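Local structure of VP5 (Halorubrum pleomorphic virus 2, 6QGI) at residues V26-P31 with T47-R51; D61-I65 with S340-Y344; L267-R273 with L482-K487. The protein is an envelope protein of a pleomorphic haloarchaeal virus and probably drives fusion of the viral membrane with that of the host cell. All blocks are in the same frame, centred on the assembly; numbering follows the deposited sequence.

Contact 1: V26-P31 with T47-R51; sequences VGSDAP and TAKTR
Arg51 and Thr47 reach from one side of helix 37-60 to the backbone of 26-31, the irregular loop that leads into the same helix. The contact is local, side chain to main chain. Arg51 meets the loop end-on. Arg51 NH1 bonds to Val26 O at 2.8 Å, with an N-H...O angle of 162°. Arg51 NH2 bonds to Val26 O at 3.2 Å. Both nitrogens come from one face of the Val26 carbonyl plane, and the oxygen lies in the plane of the guanidinium. NH2 also makes a weak bond to Gly27 O. The Arg51 chain bends at chi2 (55°) and chi3 (64°), which curls the guanidinium back to the loop. Its NE forms a salt bridge with Glu123 of helix 91-133. Glu123 also accepts from Asp29 N, so one carboxylate serves both segments. One turn back, the hydroxyl oxygen of Thr47 meets the Pro31 ring, with Thr47 OG1 3.3 Å from Pro31 CD. Thr47 CG2 packs 3.3 Å from Asp29 O. Thr47 OG1 is bonded to Gln43 O within its own helix. The arginine thus gathers loop carbonyls and an acidic partner around one group, which would probably keep its positive charge and fix its rotation.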
# COMPACT_ATOMS: atom_id res chain seq x y z
N VAL A 26 -1.67 -8.42 8.76
CA VAL A 26 -2.57 -7.87 9.77
C VAL A 26 -3.64 -8.93 10.07
O VAL A 26 -4.47 -9.24 9.20
CB VAL A 26 -3.17 -6.51 9.32
CG1 VAL A 26 -4.20 -5.99 10.32
CG2 VAL A 26 -2.07 -5.47 9.09
N GLY A 27 -3.59 -9.48 11.28
CA GLY A 27 -4.50 -10.52 11.75
C GLY A 27 -5.95 -10.10 11.77
O GLY A 27 -6.27 -8.91 11.87
N SER A 28 -6.85 -11.10 11.63
CA SER A 28 -8.31 -10.94 11.63
C SER A 28 -8.76 -10.22 12.91
O SER A 28 -8.30 -10.56 14.01
CB SER A 28 -8.98 -12.31 11.50
OG SER A 28 -10.34 -12.33 11.89
N ASP A 29 -9.61 -9.19 12.75
CA ASP A 29 -10.16 -8.39 13.85
C ASP A 29 -11.67 -8.22 13.65
O ASP A 29 -12.18 -7.11 13.53
CB ASP A 29 -9.44 -7.03 13.96
CG ASP A 29 -9.84 -6.18 15.16
OD1 ASP A 29 -10.61 -6.68 16.03
OD2 ASP A 29 -9.40 -5.01 15.23
N ALA A 30 -12.39 -9.36 13.62
CA ALA A 30 -13.84 -9.36 13.46
C ALA A 30 -14.53 -8.90 14.74
O ALA A 30 -14.06 -9.25 15.83
CB ALA A 30 -14.32 -10.74 13.09
N PRO A 31 -15.64 -8.13 14.62
CA PRO A 31 -16.34 -7.66 15.82
C PRO A 31 -16.78 -8.80 16.74
O PRO A 31 -17.12 -9.88 16.24
CB PRO A 31 -17.56 -6.92 15.26
CG PRO A 31 -17.14 -6.51 13.90
CD PRO A 31 -16.28 -7.61 13.39
N THR A 47 -14.44 -2.89 10.53
CA THR A 47 -13.60 -4.06 10.27
C THR A 47 -13.35 -4.21 8.75
O THR A 47 -12.22 -4.50 8.34
CB THR A 47 -14.23 -5.32 10.89
OG1 THR A 47 -14.29 -5.17 12.32
CG2 THR A 47 -13.46 -6.59 10.57
N ALA A 48 -14.40 -3.99 7.93
CA ALA A 48 -14.30 -4.08 6.47
C ALA A 48 -13.54 -2.90 5.87
O ALA A 48 -12.85 -3.08 4.87
CB ALA A 48 -15.68 -4.17 5.86
N LYS A 49 -13.66 -1.70 6.47
CA LYS A 49 -12.99 -0.47 6.03
C LYS A 49 -11.50 -0.56 6.28
O LYS A 49 -10.72 -0.15 5.43
CB LYS A 49 -13.58 0.76 6.76
CG LYS A 49 -13.15 2.10 6.18
CD LYS A 49 -13.64 3.25 7.04
CE LYS A 49 -13.54 4.57 6.32
NZ LYS A 49 -14.80 5.34 6.44
N THR A 50 -11.11 -1.11 7.45
CA THR A 50 -9.71 -1.29 7.84
C THR A 50 -9.10 -2.40 7.00
O THR A 50 -7.97 -2.25 6.56
CB THR A 50 -9.61 -1.55 9.34
OG1 THR A 50 -10.34 -0.54 10.03
CG2 THR A 50 -8.17 -1.55 9.84
N ARG A 51 -9.86 -3.49 6.74
CA ARG A 51 -9.38 -4.60 5.91
C ARG A 51 -9.13 -4.12 4.49
O ARG A 51 -8.08 -4.45 3.93
CB ARG A 51 -10.35 -5.80 5.92
CG ARG A 51 -9.83 -7.06 5.19
CD ARG A 51 -8.48 -7.57 5.69
NE ARG A 51 -8.54 -8.00 7.08
CZ ARG A 51 -7.48 -8.36 7.81
NH1 ARG A 51 -6.27 -8.34 7.28
NH2 ARG A 51 -7.64 -8.73 9.07

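Contact 2: D61-I65 with S340-Y344; sequences DNQNI and SGDVY
The loop 61-65 and the segment 340-344 come closest in backbone at Asn64 and Gly341, whose CA atoms are 6.5 Å apart, and side chains bridge the gap. Asn64 and Asp342 carry one half of the contact. Their side chains lie nearly perpendicular. Asn64 ND2 bonds to Asp342 OD2 at 2.8 Å. The bond is bent, with an N-H...O angle of 139°, and the amide nitrogen stands above the carboxylate plane. Asp342 CG lies beside its own backbone N (chi1 -67°), and OD2 faces the loop.

Tyr344 carries the other half. Its OH donates to Asn62 OD1 at 2.8 Å. The amide oxygen lies near the plane of the ring, at its edge. The hydroxyl stands above the amide plane, and the ring and amide planes are 47° apart. Asn62 ND2 bonds to Ser57 O and Thr58 O, near the end of helix 37-60, so the amide is held from both ends.

Segment 61-65 is the short loop between helices 37-60 and 66-86. Segment 340-344 leads into strand 343-355, which pairs with strands 312-320 and 434-439. The contact therefore joins the connection between two helices to the antiparallel beta region. Gln438 of strand 434-439 touches both Asp342 and Tyr344.

A water ties the two halves together. It donates to Asp342 OD2 at 2.7 Å and to Tyr344 OH at 2.7 Å. It also accepts a weak bond from Asn64 N. Tyr344 OH thus donates a hydrogen bond to Asn62 OD1 and accepts one from the water. Asp342 OD2 accepts from Asn64 ND2 and from the water. The apolar side is small: Ile65 CG2 lies 4.3 Å from Tyr344 CZ, and the isoleucine runs across the direction of the tyrosine.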
# COMPACT_ATOMS: atom_id res chain seq x y z
N ASP A 61 -3.55 -1.58 -4.09
CA ASP A 61 -3.12 -0.29 -4.65
C ASP A 61 -1.74 -0.32 -5.32
O ASP A 61 -1.37 0.64 -5.98
CB ASP A 61 -3.16 0.82 -3.58
CG ASP A 61 -4.53 1.42 -3.34
OD1 ASP A 61 -5.52 0.89 -3.90
OD2 ASP A 61 -4.62 2.44 -2.60
N ASN A 62 -0.99 -1.43 -5.19
CA ASN A 62 0.36 -1.52 -5.75
C ASN A 62 0.50 -2.73 -6.69
O ASN A 62 1.20 -3.69 -6.37
CB ASN A 62 1.41 -1.57 -4.62
CG ASN A 62 1.12 -0.65 -3.46
OD1 ASN A 62 0.93 0.55 -3.62
ND2 ASN A 62 1.07 -1.20 -2.26
N GLN A 63 -0.15 -2.66 -7.86
CA GLN A 63 -0.10 -3.73 -8.87
C GLN A 63 1.06 -3.50 -9.83
O GLN A 63 1.45 -4.42 -10.56
CB GLN A 63 -1.42 -3.81 -9.67
CG GLN A 63 -2.68 -3.42 -8.90
CD GLN A 63 -3.00 -1.94 -8.96
OE1 GLN A 63 -2.14 -1.09 -9.22
NE2 GLN A 63 -4.26 -1.61 -8.73
N ASN A 64 1.60 -2.27 -9.84
CA ASN A 64 2.66 -1.84 -10.74
C ASN A 64 4.07 -2.00 -10.16
O ASN A 64 5.04 -1.54 -10.78
CB ASN A 64 2.43 -0.39 -11.17
CG ASN A 64 1.19 -0.22 -12.00
OD1 ASN A 64 0.92 -0.97 -12.95
ND2 ASN A 64 0.40 0.79 -11.66
N ILE A 65 4.20 -2.69 -9.01
CA ILE A 65 5.50 -2.96 -8.37
C ILE A 65 6.00 -4.36 -8.78
O ILE A 65 7.12 -4.74 -8.43
CB ILE A 65 5.46 -2.78 -6.82
CG1 ILE A 65 4.44 -3.74 -6.15
CG2 ILE A 65 5.24 -1.31 -6.42
CD1 ILE A 65 4.68 -4.09 -4.77
N SER A 340 -0.10 6.66 -16.05
CA SER A 340 -0.03 5.26 -16.49
C SER A 340 0.35 4.34 -15.32
O SER A 340 -0.16 3.22 -15.22
CB SER A 340 0.97 5.10 -17.63
OG SER A 340 0.65 5.92 -18.74
N GLY A 341 1.25 4.82 -14.46
CA GLY A 341 1.71 4.09 -13.29
C GLY A 341 1.20 4.67 -11.99
O GLY A 341 0.20 5.40 -11.99
N ASP A 342 1.86 4.33 -10.88
CA ASP A 342 1.52 4.79 -9.54
C ASP A 342 2.56 5.78 -9.01
O ASP A 342 3.75 5.64 -9.29
CB ASP A 342 1.36 3.61 -8.58
CG ASP A 342 0.16 2.71 -8.87
OD1 ASP A 342 -0.96 3.25 -9.02
OD2 ASP A 342 0.35 1.48 -8.94
N VAL A 343 2.08 6.80 -8.27
CA VAL A 343 2.91 7.85 -7.67
C VAL A 343 3.11 7.58 -6.19
O VAL A 343 2.12 7.44 -5.46
CB VAL A 343 2.31 9.27 -7.86
CG1 VAL A 343 3.25 10.34 -7.30
CG2 VAL A 343 2.02 9.55 -9.31
N TYR A 344 4.37 7.54 -5.74
CA TYR A 344 4.72 7.37 -4.33
C TYR A 344 5.37 8.66 -3.81
O TYR A 344 5.92 9.43 -4.60
CB TYR A 344 5.60 6.13 -4.11
CG TYR A 344 4.91 4.84 -4.47
CD1 TYR A 344 4.00 4.24 -3.59
CD2 TYR A 344 5.12 4.23 -5.70
CE1 TYR A 344 3.32 3.08 -3.94
CE2 TYR A 344 4.46 3.05 -6.05
CZ TYR A 344 3.56 2.48 -5.16
OH TYR A 344 2.91 1.32 -5.49
O HOH W 1 2.34 0.11 -7.78

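Contact 3: L267-R273 with L482-K487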
# COMPACT_ATOMS: atom_id res chain seq x y z
N LEU A 267 28.54 -9.88 -3.39
CA LEU A 267 27.51 -8.87 -3.62
C LEU A 267 26.27 -9.11 -2.73
O LEU A 267 25.78 -10.23 -2.60
CB LEU A 267 27.15 -8.85 -5.14
CG LEU A 267 25.81 -8.24 -5.65
CD1 LEU A 267 25.69 -6.78 -5.37
CD2 LEU A 267 25.69 -8.38 -7.14
N VAL A 268 25.81 -8.01 -2.09
CA VAL A 268 24.62 -7.97 -1.23
C VAL A 268 23.51 -7.36 -2.09
O VAL A 268 23.60 -6.19 -2.47
CB VAL A 268 24.86 -7.20 0.11
CG1 VAL A 268 23.61 -7.23 0.99
CG2 VAL A 268 26.06 -7.75 0.87
N THR A 269 22.51 -8.19 -2.45
CA THR A 269 21.40 -7.85 -3.34
C THR A 269 20.53 -6.71 -2.77
O THR A 269 20.41 -6.60 -1.55
CB THR A 269 20.52 -9.09 -3.64
OG1 THR A 269 19.69 -9.42 -2.53
CG2 THR A 269 21.31 -10.29 -4.10
N PRO A 270 19.87 -5.88 -3.64
CA PRO A 270 18.98 -4.82 -3.12
C PRO A 270 17.91 -5.40 -2.19
O PRO A 270 17.61 -4.79 -1.16
CB PRO A 270 18.36 -4.24 -4.40
CG PRO A 270 19.35 -4.53 -5.46
CD PRO A 270 19.89 -5.88 -5.12
N ARG A 271 17.41 -6.61 -2.52
CA ARG A 271 16.43 -7.38 -1.75
C ARG A 271 17.01 -7.72 -0.36
O ARG A 271 16.34 -7.44 0.64
CB ARG A 271 16.05 -8.67 -2.51
CG ARG A 271 15.00 -9.53 -1.83
CD ARG A 271 15.23 -11.00 -2.09
NE ARG A 271 14.14 -11.81 -1.54
CZ ARG A 271 14.03 -13.13 -1.66
NH1 ARG A 271 14.95 -13.82 -2.31
NH2 ARG A 271 12.99 -13.76 -1.13
N GLU A 272 18.25 -8.27 -0.30
CA GLU A 272 18.94 -8.63 0.95
C GLU A 272 19.13 -7.39 1.85
O GLU A 272 18.83 -7.46 3.03
CB GLU A 272 20.29 -9.30 0.66
CG GLU A 272 20.97 -9.89 1.89
CD GLU A 272 22.36 -10.47 1.66
OE1 GLU A 272 22.81 -10.54 0.49
OE2 GLU A 272 23.01 -10.84 2.67
N ARG A 273 19.62 -6.26 1.27
CA ARG A 273 19.83 -4.99 1.98
C ARG A 273 18.52 -4.50 2.62
O ARG A 273 18.53 -4.11 3.80
CB ARG A 273 20.40 -3.93 1.02
CG ARG A 273 21.04 -2.74 1.74
CD ARG A 273 21.50 -1.67 0.77
NE ARG A 273 22.75 -2.02 0.09
CZ ARG A 273 23.95 -1.61 0.47
NH1 ARG A 273 24.10 -0.82 1.52
NH2 ARG A 273 25.03 -1.99 -0.21
N LEU A 482 24.87 -2.06 -10.43
CA LEU A 482 23.62 -2.41 -9.75
C LEU A 482 23.82 -2.22 -8.24
O LEU A 482 23.04 -1.51 -7.61
CB LEU A 482 23.21 -3.88 -10.08
CG LEU A 482 21.88 -4.40 -9.49
CD1 LEU A 482 21.14 -5.26 -10.48
CD2 LEU A 482 22.10 -5.19 -8.21
N GLU A 483 24.91 -2.81 -7.71
CA GLU A 483 25.34 -2.77 -6.32
C GLU A 483 25.59 -1.33 -5.85
O GLU A 483 25.17 -0.98 -4.75
CB GLU A 483 26.63 -3.60 -6.16
CG GLU A 483 27.17 -3.70 -4.74
CD GLU A 483 28.51 -4.40 -4.63
OE1 GLU A 483 28.54 -5.56 -4.17
OE2 GLU A 483 29.53 -3.77 -4.99
N GLN A 484 26.29 -0.52 -6.68
CA GLN A 484 26.64 0.86 -6.33
C GLN A 484 25.43 1.78 -6.36
O GLN A 484 25.26 2.54 -5.41
CB GLN A 484 27.77 1.40 -7.23
CG GLN A 484 28.47 2.66 -6.69
CD GLN A 484 28.89 2.59 -5.23
OE1 GLN A 484 28.51 3.44 -4.41
NE2 GLN A 484 29.69 1.59 -4.87
N GLN A 485 24.58 1.70 -7.42
CA GLN A 485 23.37 2.52 -7.56
C GLN A 485 22.41 2.31 -6.39
O GLN A 485 21.78 3.27 -5.93
CB GLN A 485 22.64 2.25 -8.88
CG GLN A 485 23.24 2.97 -10.07
CD GLN A 485 22.93 2.32 -11.40
OE1 GLN A 485 22.31 1.25 -11.48
NE2 GLN A 485 23.36 2.94 -12.48
N ASN A 486 22.33 1.06 -5.89
CA ASN A 486 21.48 0.69 -4.76
C ASN A 486 22.05 1.27 -3.46
O ASN A 486 21.29 1.84 -2.67
CB ASN A 486 21.35 -0.83 -4.67
CG ASN A 486 20.54 -1.32 -3.49
OD1 ASN A 486 21.08 -1.92 -2.56
ND2 ASN A 486 19.24 -1.05 -3.50
N LYS A 487 23.37 1.13 -3.25
CA LYS A 487 24.09 1.62 -2.07
C LYS A 487 23.99 3.15 -1.95
O LYS A 487 23.76 3.64 -0.84
CB LYS A 487 25.57 1.19 -2.13
CG LYS A 487 26.32 1.32 -0.81
CD LYS A 487 27.81 1.53 -1.04
CE LYS A 487 28.53 1.94 0.22
NZ LYS A 487 29.90 2.44 -0.06
O HOH W 2 27.06 -5.51 -1.91
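Pro270, Leu267 and Arg273 pack against one side of helix 476-496, where helix 270-279 begins. The capped N-terminal end of helix 270-279 thus meets the side of helix 476-496. Thr269 is the N-cap of helix 270-279, and its OG1 accepts from Glu272 N.

Pro270 and Leu482 make an apolar contact. Pro270 CD lies 3.9 Å from Leu482 CD2, with the leucine set crosswise to the ring. The Pro270 ring also touches an amide, with Pro270 CB 3.4 Å from Asn486 ND2. Leu267 and Glu483 lie alongside each other, pointing opposite ways, and Leu267 CD1 is 3.4 Å from Glu483 CB. Trp479 of helix 476-496 also touches Leu267.

Next to this patch lie polar groups. Arg273 runs past Asn486, and Arg273 NE is 3.1 Å from Asn486 OD1. The guanidinium and amide planes are 66° apart. A bend at chi3 (-77°) turns the guanidinium so that one face lies over the start of the Lys487 side chain. Lys487 CG is 3.6 Å from Arg273 NH2, while the rest of the lysine chain turns elsewhere.

The last link is through water. One molecule accepts from Val268 N at 2.8 Å and donates to Glu483 OE1 at 2.7 Å.

How the contacts relate
From the N terminus, contact 1 comes first. It closes a short loop, with 15 residues between its segments, and ties the lead-in of helix 37-60 back onto that helix. The same helix then ends near 61-65, where contact 2 opens. Contact 2 closes a far longer loop to strand 343-355. Contact 3 opens within that loop, at 267-273, and closes beyond it, at 482-487, tying the start of helix 270-279 to the C-terminal helix 476-496. Contacts 2 and 3 therefore cross, while contact 1 precedes both in series. The centres of contacts 2 and 3 are about 22 Å apart. Contacts 1 and 3 lie on opposite sides of the chain's centre, about 36 Å apart between centres.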